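Local atomic coordinates of MIP07328p (Drosophila melanogaster, PDB entry 6FKK), a protein that probably acts as a chemorepellent cue in axon guidance, a transmembrane semaphorin whose sema domain is expected to bind semaphorin receptors in cell-cell signalling. Residues A[14-19]-A[471-476]; A[413-418]-A[441-446]; A[34-39]-A[457-462]; A[449-454]-A[465-470]. All blocks are in the same frame, centred on the assembly; numbering follows the deposited sequence.

How the interactions relate
All four contacts lie in the sema domain, a seven-bladed beta propeller, near the place where its ring closes. Interactions 1 and 4 belong to one sheet, the last blade, ordered 18-21, 469-474, 461-465, 452-456: interaction 1 adds the N-terminal strand at one end, and interaction 4 pairs the other end with its neighbour. Their centres are 13 Å apart. Interaction 2, 11 Å from each, sits in the preceding blade and packs Val443 and Leu444 against the last one. Interaction 3 touches the first blade, 34-39, with the last. Along the chain, interaction 1 spans the other three, so that the two ends of the domain meet in a single blade.

Interaction 1. Residues A[14-19]-A[471-476]; sequences DKVLAH and VSVPLH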
loop_
_atom_site.group_PDB
_atom_site.type_symbol
_atom_site.label_atom_id
_atom_site.label_comp_id
_atom_site.label_asym_id
_atom_site.label_seq_id
_atom_site.Cartn_x
_atom_site.Cartn_y
_atom_site.Cartn_z
ATOM N N ASP A 14 -7.443 -11.472 20.005
ATOM C CA ASP A 14 -8.613 -11.561 19.146
ATOM C C ASP A 14 -8.973 -13.019 18.877
ATOM O O ASP A 14 -8.119 -13.910 18.899
ATOM C CB ASP A 14 -8.367 -10.821 17.828
ATOM C CG ASP A 14 -9.655 -10.465 17.106
ATOM O OD1 ASP A 14 -10.734 -10.910 17.553
ATOM O OD2 ASP A 14 -9.589 -9.733 16.093
ATOM N N LYS A 15 -10.259 -13.254 18.622
ATOM C CA LYS A 15 -10.778 -14.601 18.381
ATOM C C LYS A 15 -10.334 -15.068 17.001
ATOM O O LYS A 15 -10.915 -14.685 15.984
ATOM C CB LYS A 15 -12.299 -14.608 18.503
ATOM C CG LYS A 15 -12.938 -15.975 18.312
ATOM C CD LYS A 15 -12.551 -16.932 19.428
ATOM C CE LYS A 15 -13.218 -18.286 19.248
ATOM N NZ LYS A 15 -12.852 -19.237 20.335
ATOM N N VAL A 16 -9.298 -15.906 16.961
ATOM C CA VAL A 16 -8.779 -16.412 15.694
ATOM C C VAL A 16 -9.768 -17.413 15.112
ATOM O O VAL A 16 -10.126 -18.405 15.758
ATOM C CB VAL A 16 -7.395 -17.045 15.882
ATOM C CG1 VAL A 16 -6.974 -17.788 14.621
ATOM C CG2 VAL A 16 -6.373 -15.979 16.241
ATOM N N LEU A 17 -10.211 -17.158 13.881
ATOM C CA LEU A 17 -11.156 -18.038 13.204
ATOM C C LEU A 17 -10.452 -19.179 12.476
ATOM O O LEU A 17 -10.805 -20.348 12.659
ATOM C CB LEU A 17 -12.016 -17.233 12.224
ATOM C CG LEU A 17 -12.869 -16.111 12.823
ATOM C CD1 LEU A 17 -13.749 -15.471 11.757
ATOM C CD2 LEU A 17 -13.710 -16.629 13.981
ATOM N N ALA A 18 -9.459 -18.859 11.649
ATOM C CA ALA A 18 -8.728 -19.874 10.907
ATOM C C ALA A 18 -7.277 -19.439 10.770
ATOM O O ALA A 18 -6.942 -18.266 10.946
ATOM C CB ALA A 18 -9.353 -20.121 9.527
ATOM N N HIS A 19 -6.416 -20.402 10.452
ATOM C CA HIS A 19 -4.993 -20.130 10.309
ATOM C C HIS A 19 -4.413 -21.017 9.217
ATOM O O HIS A 19 -4.780 -22.190 9.098
ATOM C CB HIS A 19 -4.250 -20.352 11.632
ATOM C CG HIS A 19 -4.373 -21.743 12.168
ATOM N ND1 HIS A 19 -3.438 -22.723 11.916
ATOM C CD2 HIS A 19 -5.326 -22.321 12.937
ATOM C CE1 HIS A 19 -3.806 -23.844 12.510
ATOM N NE2 HIS A 19 -4.948 -23.627 13.137
ATOM N N VAL A 471 -3.673 -15.543 9.071
ATOM C CA VAL A 471 -4.574 -15.689 10.208
ATOM C C VAL A 471 -5.861 -14.937 9.903
ATOM O O VAL A 471 -5.822 -13.777 9.482
ATOM C CB VAL A 471 -3.937 -15.175 11.512
ATOM C CG1 VAL A 471 -4.960 -15.169 12.637
ATOM C CG2 VAL A 471 -2.742 -16.037 11.887
ATOM N N SER A 472 -6.995 -15.597 10.118
ATOM C CA SER A 472 -8.306 -15.022 9.856
ATOM C C SER A 472 -8.955 -14.623 11.177
ATOM O O SER A 472 -9.152 -15.467 12.055
ATOM C CB SER A 472 -9.189 -16.015 9.103
ATOM O OG SER A 472 -10.469 -15.470 8.844
ATOM N N VAL A 473 -9.279 -13.341 11.316
ATOM C CA VAL A 473 -10.004 -12.837 12.481
ATOM C C VAL A 473 -11.244 -12.107 11.979
ATOM O O VAL A 473 -11.264 -11.649 10.826
ATOM C CB VAL A 473 -9.116 -11.927 13.346
ATOM C CG1 VAL A 473 -7.889 -12.692 13.831
ATOM C CG2 VAL A 473 -8.708 -10.683 12.572
ATOM N N PRO A 474 -12.302 -11.988 12.782
ATOM C CA PRO A 474 -13.532 -11.358 12.279
ATOM C C PRO A 474 -13.314 -9.899 11.896
ATOM O O PRO A 474 -12.669 -9.134 12.618
ATOM C CB PRO A 474 -14.508 -11.496 13.453
ATOM C CG PRO A 474 -13.653 -11.677 14.658
ATOM C CD PRO A 474 -12.470 -12.467 14.163
ATOM N N LEU A 475 -13.876 -9.520 10.747
ATOM C CA LEU A 475 -13.780 -8.136 10.292
ATOM C C LEU A 475 -14.538 -7.190 11.215
ATOM O O LEU A 475 -14.124 -6.039 11.399
ATOM C CB LEU A 475 -14.306 -8.020 8.861
ATOM C CG LEU A 475 -14.133 -6.679 8.147
ATOM C CD1 LEU A 475 -12.679 -6.461 7.752
ATOM C CD2 LEU A 475 -15.043 -6.600 6.934
ATOM N N HIS A 476 -15.641 -7.652 11.799
ATOM C CA HIS A 476 -16.421 -6.862 12.739
ATOM C C HIS A 476 -16.926 -7.781 13.838
ATOM O O HIS A 476 -17.475 -8.850 13.551
ATOM C CB HIS A 476 -17.592 -6.162 12.041
ATOM C CG HIS A 476 -17.172 -5.169 11.003
ATOM N ND1 HIS A 476 -16.750 -3.895 11.321
ATOM C CD2 HIS A 476 -17.113 -5.258 9.654
ATOM C CE1 HIS A 476 -16.449 -3.244 10.211
ATOM N NE2 HIS A 476 -16.660 -4.050 9.186
#
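The last blade of the sema propeller is completed here by the beginning of the chain: strand 18-21 adds itself antiparallel to strand 469-474, a velcro-like closure that ties the two ends of the domain together. The join opens with a classic beta bulge, in which Leu17 and Ala18 both face Ser472. Leu17 N donates to Ser472 O at 2.7 Å, nearly along its C=O axis, whereas Ala18 N adds only a weak bond to the same oxygen. In return Ser472 N donates to Ala18 O at 2.8 Å, almost straight at 174°.

The closely packed side is mostly aliphatic. Val16, with CG1 anti to its backbone N, crosses Val471 at about a right angle, and the two CG1 methyls meet at 3.9 Å. Beside them the carboxylate of buried Asp14 reaches across, its OD2 3.5 Å from Val473 CB, while its OD1 takes a weak bond from Lys15 N. On the face that carries Ala18, Ser472 is buried, and its hydroxyl is bonded to Ser461 of the neighbouring strand.

The solvent side is looser. Lys15 runs outward, away from strand 469-474, and the imidazole of His19 likewise turns away from it. Leu17 is exposed too, yet its branch still crosses Pro474 obliquely, with Leu17 CG 3.9 Å from Pro474 CD.

Interaction 2. Residues A[413-418]-A[441-446]; sequences GKVTKF and MQVLPL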
loop_
_atom_site.group_PDB
_atom_site.type_symbol
_atom_site.label_atom_id
_atom_site.label_comp_id
_atom_site.label_asym_id
_atom_site.label_seq_id
_atom_site.Cartn_x
_atom_site.Cartn_y
_atom_site.Cartn_z
ATOM N N GLY A 413 2.178 -7.197 16.064
ATOM C CA GLY A 413 1.146 -8.181 15.822
ATOM C C GLY A 413 -0.255 -7.732 16.177
ATOM O O GLY A 413 -1.171 -8.565 16.177
ATOM N N LYS A 414 -0.453 -6.454 16.479
ATOM C CA LYS A 414 -1.759 -5.931 16.841
ATOM C C LYS A 414 -2.464 -5.359 15.618
ATOM O O LYS A 414 -1.842 -5.015 14.611
ATOM C CB LYS A 414 -1.634 -4.850 17.918
ATOM C CG LYS A 414 -0.806 -5.247 19.131
ATOM C CD LYS A 414 -0.993 -4.250 20.268
ATOM C CE LYS A 414 0.020 -4.475 21.379
ATOM N NZ LYS A 414 0.037 -5.889 21.846
ATOM N N VAL A 415 -3.786 -5.255 15.724
ATOM C CA VAL A 415 -4.623 -4.680 14.679
ATOM C C VAL A 415 -5.498 -3.607 15.309
ATOM O O VAL A 415 -6.104 -3.835 16.362
ATOM C CB VAL A 415 -5.487 -5.748 13.984
ATOM C CG1 VAL A 415 -6.477 -5.094 13.032
ATOM C CG2 VAL A 415 -4.603 -6.744 13.246
ATOM N N THR A 416 -5.563 -2.441 14.669
ATOM C CA THR A 416 -6.322 -1.303 15.172
ATOM C C THR A 416 -7.411 -0.939 14.173
ATOM O O THR A 416 -7.117 -0.631 13.013
ATOM C CB THR A 416 -5.409 -0.101 15.424
ATOM O OG1 THR A 416 -4.475 -0.414 16.465
ATOM C CG2 THR A 416 -6.229 1.113 15.832
ATOM N N LYS A 417 -8.662 -0.982 14.624
ATOM C CA LYS A 417 -9.790 -0.444 13.876
ATOM C C LYS A 417 -10.064 0.979 14.341
ATOM O O LYS A 417 -9.994 1.270 15.540
ATOM C CB LYS A 417 -11.052 -1.286 14.080
ATOM C CG LYS A 417 -10.932 -2.762 13.763
ATOM C CD LYS A 417 -12.210 -3.477 14.191
ATOM C CE LYS A 417 -12.257 -4.920 13.713
ATOM N NZ LYS A 417 -11.119 -5.735 14.219
ATOM N N PHE A 418 -10.385 1.861 13.398
ATOM C CA PHE A 418 -10.786 3.212 13.765
ATOM C C PHE A 418 -11.526 3.862 12.606
ATOM O O PHE A 418 -11.354 3.487 11.443
ATOM C CB PHE A 418 -9.586 4.073 14.187
ATOM C CG PHE A 418 -8.695 4.493 13.048
ATOM C CD1 PHE A 418 -7.635 3.697 12.649
ATOM C CD2 PHE A 418 -8.903 5.698 12.394
ATOM C CE1 PHE A 418 -6.809 4.087 11.611
ATOM C CE2 PHE A 418 -8.083 6.091 11.355
ATOM C CZ PHE A 418 -7.034 5.285 10.963
ATOM N N MET A 441 -6.523 -5.074 19.231
ATOM C CA MET A 441 -6.395 -6.417 19.773
ATOM C C MET A 441 -5.136 -7.089 19.245
ATOM O O MET A 441 -4.671 -6.800 18.137
ATOM C CB MET A 441 -7.615 -7.276 19.423
ATOM C CG MET A 441 -8.949 -6.609 19.700
ATOM S SD MET A 441 -10.308 -7.790 19.628
ATOM C CE MET A 441 -11.726 -6.696 19.646
ATOM N N GLN A 442 -4.591 -7.992 20.054
ATOM C CA GLN A 442 -3.466 -8.816 19.637
ATOM C C GLN A 442 -3.984 -9.950 18.761
ATOM O O GLN A 442 -4.854 -10.718 19.184
ATOM C CB GLN A 442 -2.729 -9.364 20.856
ATOM C CG GLN A 442 -1.423 -10.061 20.530
ATOM C CD GLN A 442 -0.330 -9.085 20.150
ATOM O OE1 GLN A 442 -0.187 -8.027 20.763
ATOM N NE2 GLN A 442 0.447 -9.433 19.131
ATOM N N VAL A 443 -3.460 -10.053 17.543
ATOM C CA VAL A 443 -3.869 -11.075 16.588
ATOM C C VAL A 443 -2.796 -12.147 16.427
ATOM O O VAL A 443 -3.066 -13.337 16.584
ATOM C CB VAL A 443 -4.229 -10.446 15.224
ATOM C CG1 VAL A 443 -4.422 -11.534 14.181
ATOM C CG2 VAL A 443 -5.481 -9.596 15.351
ATOM N N LEU A 444 -1.580 -11.739 16.107
ATOM C CA LEU A 444 -0.462 -12.655 15.938
ATOM C C LEU A 444 0.262 -12.839 17.262
ATOM O O LEU A 444 0.023 -12.104 18.224
ATOM C CB LEU A 444 0.481 -12.114 14.867
ATOM C CG LEU A 444 -0.082 -11.954 13.454
ATOM C CD1 LEU A 444 1.024 -11.565 12.484
ATOM C CD2 LEU A 444 -0.770 -13.231 13.007
ATOM N N PRO A 445 1.144 -13.837 17.358
ATOM C CA PRO A 445 2.028 -13.923 18.527
ATOM C C PRO A 445 2.775 -12.613 18.740
ATOM O O PRO A 445 3.137 -11.921 17.787
ATOM C CB PRO A 445 2.977 -15.068 18.166
ATOM C CG PRO A 445 2.156 -15.949 17.296
ATOM C CD PRO A 445 1.259 -15.033 16.500
ATOM N N LEU A 446 3.014 -12.289 20.015
ATOM C CA LEU A 446 3.474 -10.956 20.403
ATOM C C LEU A 446 4.727 -10.506 19.658
ATOM O O LEU A 446 4.991 -9.300 19.583
ATOM C CB LEU A 446 3.729 -10.916 21.913
ATOM C CG LEU A 446 3.916 -9.534 22.545
ATOM C CD1 LEU A 446 2.613 -8.747 22.535
ATOM C CD2 LEU A 446 4.467 -9.654 23.956
#
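Gly413 O is gripped by two backbone donors, Val443 N at 3.1 Å and Leu444 N at 3.2 Å. Both approach in the carbonyl plane, and Leu444 N sits on a lone pair. The oxygen stands at the mouth of the beta hairpin formed by strands 414-423 and 432-442, the outer pair of the propeller blade before the last. Further in, Val415 and Met441 form an antiparallel hydrogen-bonded pair: Val415 N donates to Met441 O at 3.0 Å and Met441 N returns a bond to Val415 O. Gly413 itself has a positive phi of 105°, and a side chain there would run into the amide of Gln442.

Lys414 and Gln442, the neighbouring non-hydrogen-bonded pair, cross obliquely on the other face from Val415. Gln442 bends at its second torsion (chi2 74°), which brings OE1 to the ammonium of Lys414, met nearly along the C=O axis, while NE2 turns back to its own segment and donates to Leu444 O at 2.9 Å. Thr11 gives the ammonium another partner, and NE2 also bonds Asp412 O. On the face of Val415 the contact is apolar, with Val415 CG2 3.7 Å from Val443 CG2.

Interaction 3. Residues A[34-39]-A[457-462]; sequences NDEFVL and TSKNSL. With NAG (2-acetamido-2-deoxy-beta-D-glucopyranose), chain C.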
loop_
_atom_site.group_PDB
_atom_site.type_symbol
_atom_site.label_atom_id
_atom_site.label_comp_id
_atom_site.label_asym_id
_atom_site.label_seq_id
_atom_site.Cartn_x
_atom_site.Cartn_y
_atom_site.Cartn_z
ATOM N N ASN A 34 -9.405 -11.712 -3.924
ATOM C CA ASN A 34 -10.777 -11.233 -4.009
ATOM C C ASN A 34 -11.510 -11.734 -2.767
ATOM O O ASN A 34 -10.899 -12.275 -1.841
ATOM C CB ASN A 34 -11.445 -11.673 -5.320
ATOM C CG ASN A 34 -11.258 -13.150 -5.609
ATOM O OD1 ASN A 34 -11.895 -14.003 -4.992
ATOM N ND2 ASN A 34 -10.389 -13.457 -6.565
ATOM N N ASP A 35 -12.832 -11.561 -2.747
ATOM C CA ASP A 35 -13.613 -11.879 -1.555
ATOM C C ASP A 35 -13.644 -13.367 -1.225
ATOM O O ASP A 35 -14.072 -13.723 -0.122
ATOM C CB ASP A 35 -15.046 -11.366 -1.714
ATOM C CG ASP A 35 -15.255 -10.006 -1.075
ATOM O OD1 ASP A 35 -14.305 -9.486 -0.452
ATOM O OD2 ASP A 35 -16.371 -9.459 -1.193
ATOM N N GLU A 36 -13.204 -14.238 -2.130
ATOM C CA GLU A 36 -13.328 -15.674 -1.921
ATOM C C GLU A 36 -12.014 -16.436 -1.990
ATOM O O GLU A 36 -11.857 -17.420 -1.264
ATOM C CB GLU A 36 -14.307 -16.273 -2.944
ATOM C CG GLU A 36 -15.719 -15.722 -2.829
ATOM C CD GLU A 36 -16.634 -16.225 -3.926
ATOM O OE1 GLU A 36 -16.140 -16.901 -4.852
ATOM O OE2 GLU A 36 -17.850 -15.942 -3.863
ATOM N N PHE A 37 -11.070 -16.019 -2.830
ATOM C CA PHE A 37 -9.806 -16.723 -2.985
ATOM C C PHE A 37 -8.654 -15.730 -2.997
ATOM O O PHE A 37 -8.803 -14.584 -3.430
ATOM C CB PHE A 37 -9.793 -17.570 -4.265
ATOM C CG PHE A 37 -10.796 -18.686 -4.252
ATOM C CD1 PHE A 37 -10.465 -19.925 -3.731
ATOM C CD2 PHE A 37 -12.077 -18.490 -4.742
ATOM C CE1 PHE A 37 -11.389 -20.951 -3.708
ATOM C CE2 PHE A 37 -13.006 -19.512 -4.721
ATOM C CZ PHE A 37 -12.663 -20.743 -4.199
ATOM N N VAL A 38 -7.500 -16.185 -2.513
ATOM C CA VAL A 38 -6.310 -15.351 -2.395
ATOM C C VAL A 38 -5.095 -16.169 -2.816
ATOM O O VAL A 38 -5.008 -17.367 -2.530
ATOM C CB VAL A 38 -6.148 -14.802 -0.960
ATOM C CG1 VAL A 38 -6.001 -15.942 0.040
ATOM C CG2 VAL A 38 -4.967 -13.846 -0.875
ATOM N N LEU A 39 -4.165 -15.519 -3.512
ATOM C CA LEU A 39 -2.924 -16.141 -3.953
ATOM C C LEU A 39 -1.782 -15.687 -3.054
ATOM O O LEU A 39 -1.661 -14.495 -2.751
ATOM C CB LEU A 39 -2.616 -15.789 -5.411
ATOM C CG LEU A 39 -3.218 -16.670 -6.511
ATOM C CD1 LEU A 39 -4.738 -16.631 -6.493
ATOM C CD2 LEU A 39 -2.681 -16.258 -7.876
ATOM N N THR A 457 -15.236 -8.622 2.732
ATOM C CA THR A 457 -16.420 -8.086 3.396
ATOM C C THR A 457 -17.559 -9.096 3.413
ATOM O O THR A 457 -18.303 -9.181 4.396
ATOM C CB THR A 457 -16.864 -6.794 2.712
ATOM O OG1 THR A 457 -16.976 -7.012 1.299
ATOM C CG2 THR A 457 -15.860 -5.688 2.975
ATOM N N SER A 458 -17.712 -9.869 2.334
ATOM C CA SER A 458 -18.825 -10.806 2.251
ATOM C C SER A 458 -18.712 -11.912 3.292
ATOM O O SER A 458 -19.733 -12.379 3.809
ATOM C CB SER A 458 -18.905 -11.404 0.847
ATOM O OG SER A 458 -17.786 -12.232 0.587
ATOM N N LYS A 459 -17.495 -12.340 3.616
ATOM C CA LYS A 459 -17.278 -13.367 4.625
ATOM C C LYS A 459 -16.975 -12.789 6.001
ATOM O O LYS A 459 -16.703 -13.556 6.931
ATOM C CB LYS A 459 -16.146 -14.303 4.192
ATOM C CG LYS A 459 -16.431 -15.052 2.899
ATOM C CD LYS A 459 -15.407 -16.147 2.647
ATOM C CE LYS A 459 -15.682 -16.874 1.337
ATOM N NZ LYS A 459 -17.039 -17.493 1.301
ATOM N N ASN A 460 -17.022 -11.463 6.148
ATOM C CA ASN A 460 -16.750 -10.785 7.416
ATOM C C ASN A 460 -15.419 -11.250 8.005
ATOM O O ASN A 460 -15.324 -11.641 9.171
ATOM C CB ASN A 460 -17.899 -10.995 8.404
ATOM C CG ASN A 460 -17.847 -10.030 9.574
ATOM O OD1 ASN A 460 -18.148 -8.845 9.429
ATOM N ND2 ASN A 460 -17.474 -10.537 10.743
ATOM N N SER A 461 -14.377 -11.207 7.178
ATOM C CA SER A 461 -13.088 -11.785 7.523
ATOM C C SER A 461 -11.970 -10.793 7.240
ATOM O O SER A 461 -11.873 -10.259 6.130
ATOM C CB SER A 461 -12.846 -13.084 6.744
ATOM O OG SER A 461 -11.587 -13.645 7.066
ATOM N N LEU A 462 -11.137 -10.549 8.244
ATOM C CA LEU A 462 -9.883 -9.829 8.073
ATOM C C LEU A 462 -8.754 -10.848 8.140
ATOM O O LEU A 462 -8.648 -11.597 9.116
ATOM C CB LEU A 462 -9.710 -8.755 9.146
ATOM C CG LEU A 462 -8.343 -8.068 9.185
ATOM C CD1 LEU A 462 -8.133 -7.216 7.945
ATOM C CD2 LEU A 462 -8.183 -7.235 10.445
HETATM C C1 NAG C . -8.166 -20.590 -7.249
HETATM C C2 NAG C . -8.200 -20.395 -8.758
HETATM C C3 NAG C . -9.513 -19.740 -9.170
HETATM C C4 NAG C . -10.674 -20.630 -8.737
HETATM C C5 NAG C . -10.599 -21.045 -7.263
HETATM C C6 NAG C . -11.515 -22.215 -6.966
HETATM C C7 NAG C . -6.600 -18.496 -9.356
HETATM C C8 NAG C . -7.406 -17.513 -8.551
HETATM N N2 NAG C . -7.023 -19.779 -9.384
HETATM O O3 NAG C . -9.516 -19.594 -10.589
HETATM O O4 NAG C . -11.900 -19.938 -8.947
HETATM O O5 NAG C . -9.275 -21.458 -6.857
HETATM O O6 NAG C . -11.595 -23.109 -8.070
HETATM O O7 NAG C . -5.594 -18.141 -9.979
#
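An Asx turn between the first two strands of the first propeller blade meets the type I beta turn 457-460 of the last blade, a surface contact across the junction of the last and first blades. Glu36 N makes the Asx turn, reaching Asn34 OD1 in the carbonyl plane on a lone pair at 3.2 Å, and Phe37 N, from above that plane at 3.1 Å, extends it to an Asx motif. The turn projects Asp35 toward its partner, where Asp35 OD1 takes a weak bond from Thr457 N at 3.4 Å. Asp35 O is hydrogen-bonded to the hydroxyl of Ser456, and Lys459 CE lies 3.8 Å from the same Asp35 O.

Beyond the turn, Phe37 faces an N-acetylglucosamine of a glycan attached to the protein. The sugar lies over one face of the ring, its C5 3.5 Å above the plane over the centre, an arrangement consistent with CH-pi packing; Leu39 CD1 touches the acetyl methyl C8. An alanine in place of Phe37 removes the ring under the sugar and would probably leave the sugar less firmly placed. Glu36 OE2 and Lys459 NZ, 5.5 Å apart, may attract each other without touching. The carboxylate of Asp35 makes one weak bond, so its part of the contact is probably light.

Interaction 4. Residues A[449-454]-A[465-470]; sequences PIRELV and VSDGSL
The guanidinium of Arg451 and the carboxylate of Asp467 meet with their planes 73° apart, so the salt bridge has two contacts but is steeply twisted and not coplanar. Arg451 NE donates to Asp467 OD1 at 3.0 Å, meeting it from above the carboxylate plane, and Arg451 NH2 adds a weak bond to Asp467 OD2 at 2.9 Å. A bend at the second torsion of Arg451 (chi2 -71°) folds the chain toward the aspartate, with Arg451 CG passing 3.6 Å from Asp467 OD1. An alanine in place of Arg451 takes away the guanidinium that Asp467 pairs with, and would probably loosen the turn that carries it.

Beneath the ion pair runs the antiparallel pairing of strands 452-456 and 461-465 in the last propeller blade, which includes a classic beta bulge: Arg451 and Glu452 both face Val465. Val465 O accepts from Arg451 N at 2.7 Å, nearly along the C=O axis, and from Glu452 N, which sits on a lone pair in the carbonyl plane. Val465 N donates to Glu452 O in turn.

Glu452 and Val465 lie side by side and point the same way, their CB atoms 4.0 Å apart, and the carboxylate of Glu452 goes on to accept from Ile30 N in the first blade. In the turn that follows Val465, Ser466 OG and Ser469 OG share a hydrogen bond of 2.5 Å, while Ser466 CB rests 3.6 Å from Pro449 O.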
loop_
_atom_site.group_PDB
_atom_site.type_symbol
_atom_site.label_atom_id
_atom_site.label_comp_id
_atom_site.label_asym_id
_atom_site.label_seq_id
_atom_site.Cartn_x
_atom_site.Cartn_y
_atom_site.Cartn_z
ATOM N N PRO A 449 5.599 -9.767 13.243
ATOM C CA PRO A 449 5.061 -8.547 12.637
ATOM C C PRO A 449 4.043 -8.847 11.542
ATOM O O PRO A 449 4.010 -9.931 10.956
ATOM C CB PRO A 449 6.308 -7.871 12.039
ATOM C CG PRO A 449 7.494 -8.719 12.476
ATOM C CD PRO A 449 6.940 -10.077 12.732
ATOM N N ILE A 450 3.214 -7.843 11.266
ATOM C CA ILE A 450 2.135 -7.948 10.290
ATOM C C ILE A 450 2.609 -7.341 8.976
ATOM O O ILE A 450 2.924 -6.145 8.911
ATOM C CB ILE A 450 0.859 -7.256 10.795
ATOM C CG1 ILE A 450 0.329 -7.968 12.042
ATOM C CG2 ILE A 450 -0.201 -7.215 9.704
ATOM C CD1 ILE A 450 -0.927 -7.355 12.607
ATOM N N ARG A 451 2.652 -8.159 7.925
ATOM C CA ARG A 451 3.146 -7.723 6.623
ATOM C C ARG A 451 2.047 -7.111 5.758
ATOM O O ARG A 451 2.253 -6.056 5.148
ATOM C CB ARG A 451 3.799 -8.903 5.895
ATOM C CG ARG A 451 5.035 -9.456 6.592
ATOM C CD ARG A 451 6.209 -8.496 6.481
ATOM N NE ARG A 451 7.426 -9.047 7.071
ATOM C CZ ARG A 451 7.915 -8.686 8.254
ATOM N NH1 ARG A 451 7.293 -7.765 8.976
ATOM N NH2 ARG A 451 9.029 -9.239 8.712
ATOM N N GLU A 452 0.882 -7.751 5.690
ATOM C CA GLU A 452 -0.208 -7.280 4.849
ATOM C C GLU A 452 -1.542 -7.546 5.534
ATOM O O GLU A 452 -1.632 -8.324 6.487
ATOM C CB GLU A 452 -0.186 -7.950 3.468
ATOM C CG GLU A 452 0.874 -7.410 2.522
ATOM C CD GLU A 452 1.146 -8.348 1.362
ATOM O OE1 GLU A 452 1.137 -9.577 1.581
ATOM O OE2 GLU A 452 1.368 -7.858 0.234
ATOM N N LEU A 453 -2.583 -6.884 5.030
ATOM C CA LEU A 453 -3.950 -7.073 5.499
ATOM C C LEU A 453 -4.873 -7.185 4.296
ATOM O O LEU A 453 -4.822 -6.344 3.392
ATOM C CB LEU A 453 -4.403 -5.920 6.400
ATOM C CG LEU A 453 -3.720 -5.776 7.760
ATOM C CD1 LEU A 453 -4.324 -4.618 8.541
ATOM C CD2 LEU A 453 -3.823 -7.071 8.549
ATOM N N VAL A 454 -5.709 -8.219 4.287
ATOM C CA VAL A 454 -6.661 -8.470 3.212
ATOM C C VAL A 454 -8.055 -8.514 3.815
ATOM O O VAL A 454 -8.270 -9.159 4.849
ATOM C CB VAL A 454 -6.347 -9.779 2.465
ATOM C CG1 VAL A 454 -7.259 -9.932 1.256
ATOM C CG2 VAL A 454 -4.887 -9.810 2.049
ATOM N N VAL A 465 -1.534 -11.190 7.558
ATOM C CA VAL A 465 -0.491 -11.895 6.823
ATOM C C VAL A 465 0.854 -11.591 7.468
ATOM O O VAL A 465 1.262 -10.425 7.545
ATOM C CB VAL A 465 -0.479 -11.504 5.337
ATOM C CG1 VAL A 465 0.635 -12.236 4.606
ATOM C CG2 VAL A 465 -1.829 -11.794 4.703
ATOM N N SER A 466 1.542 -12.634 7.921
ATOM C CA SER A 466 2.905 -12.532 8.413
ATOM C C SER A 466 3.849 -13.168 7.395
ATOM O O SER A 466 3.448 -13.526 6.283
ATOM C CB SER A 466 3.032 -13.187 9.789
ATOM O OG SER A 466 3.004 -14.600 9.684
ATOM N N ASP A 467 5.118 -13.313 7.783
ATOM C CA ASP A 467 6.085 -13.931 6.883
ATOM C C ASP A 467 5.743 -15.391 6.621
ATOM O O ASP A 467 5.934 -15.890 5.507
ATOM C CB ASP A 467 7.497 -13.807 7.452
ATOM C CG ASP A 467 8.131 -12.465 7.153
ATOM O OD1 ASP A 467 7.752 -11.835 6.140
ATOM O OD2 ASP A 467 9.013 -12.045 7.929
ATOM N N GLY A 468 5.225 -16.090 7.625
ATOM C CA GLY A 468 4.969 -17.506 7.460
ATOM C C GLY A 468 3.604 -17.976 7.915
ATOM O O GLY A 468 3.457 -19.133 8.320
ATOM N N SER A 469 2.593 -17.111 7.845
ATOM C CA SER A 469 1.259 -17.514 8.268
ATOM C C SER A 469 0.216 -16.545 7.730
ATOM O O SER A 469 0.493 -15.361 7.520
ATOM C CB SER A 469 1.154 -17.589 9.795
ATOM O OG SER A 469 1.288 -16.303 10.377
ATOM N N LEU A 470 -0.983 -17.077 7.503
ATOM C CA LEU A 470 -2.191 -16.289 7.299
ATOM C C LEU A 470 -3.137 -16.589 8.450
ATOM O O LEU A 470 -3.371 -17.758 8.773
ATOM C CB LEU A 470 -2.874 -16.619 5.968
ATOM C CG LEU A 470 -2.064 -16.642 4.673
ATOM C CD1 LEU A 470 -2.998 -16.833 3.492
ATOM C CD2 LEU A 470 -1.249 -15.374 4.516
#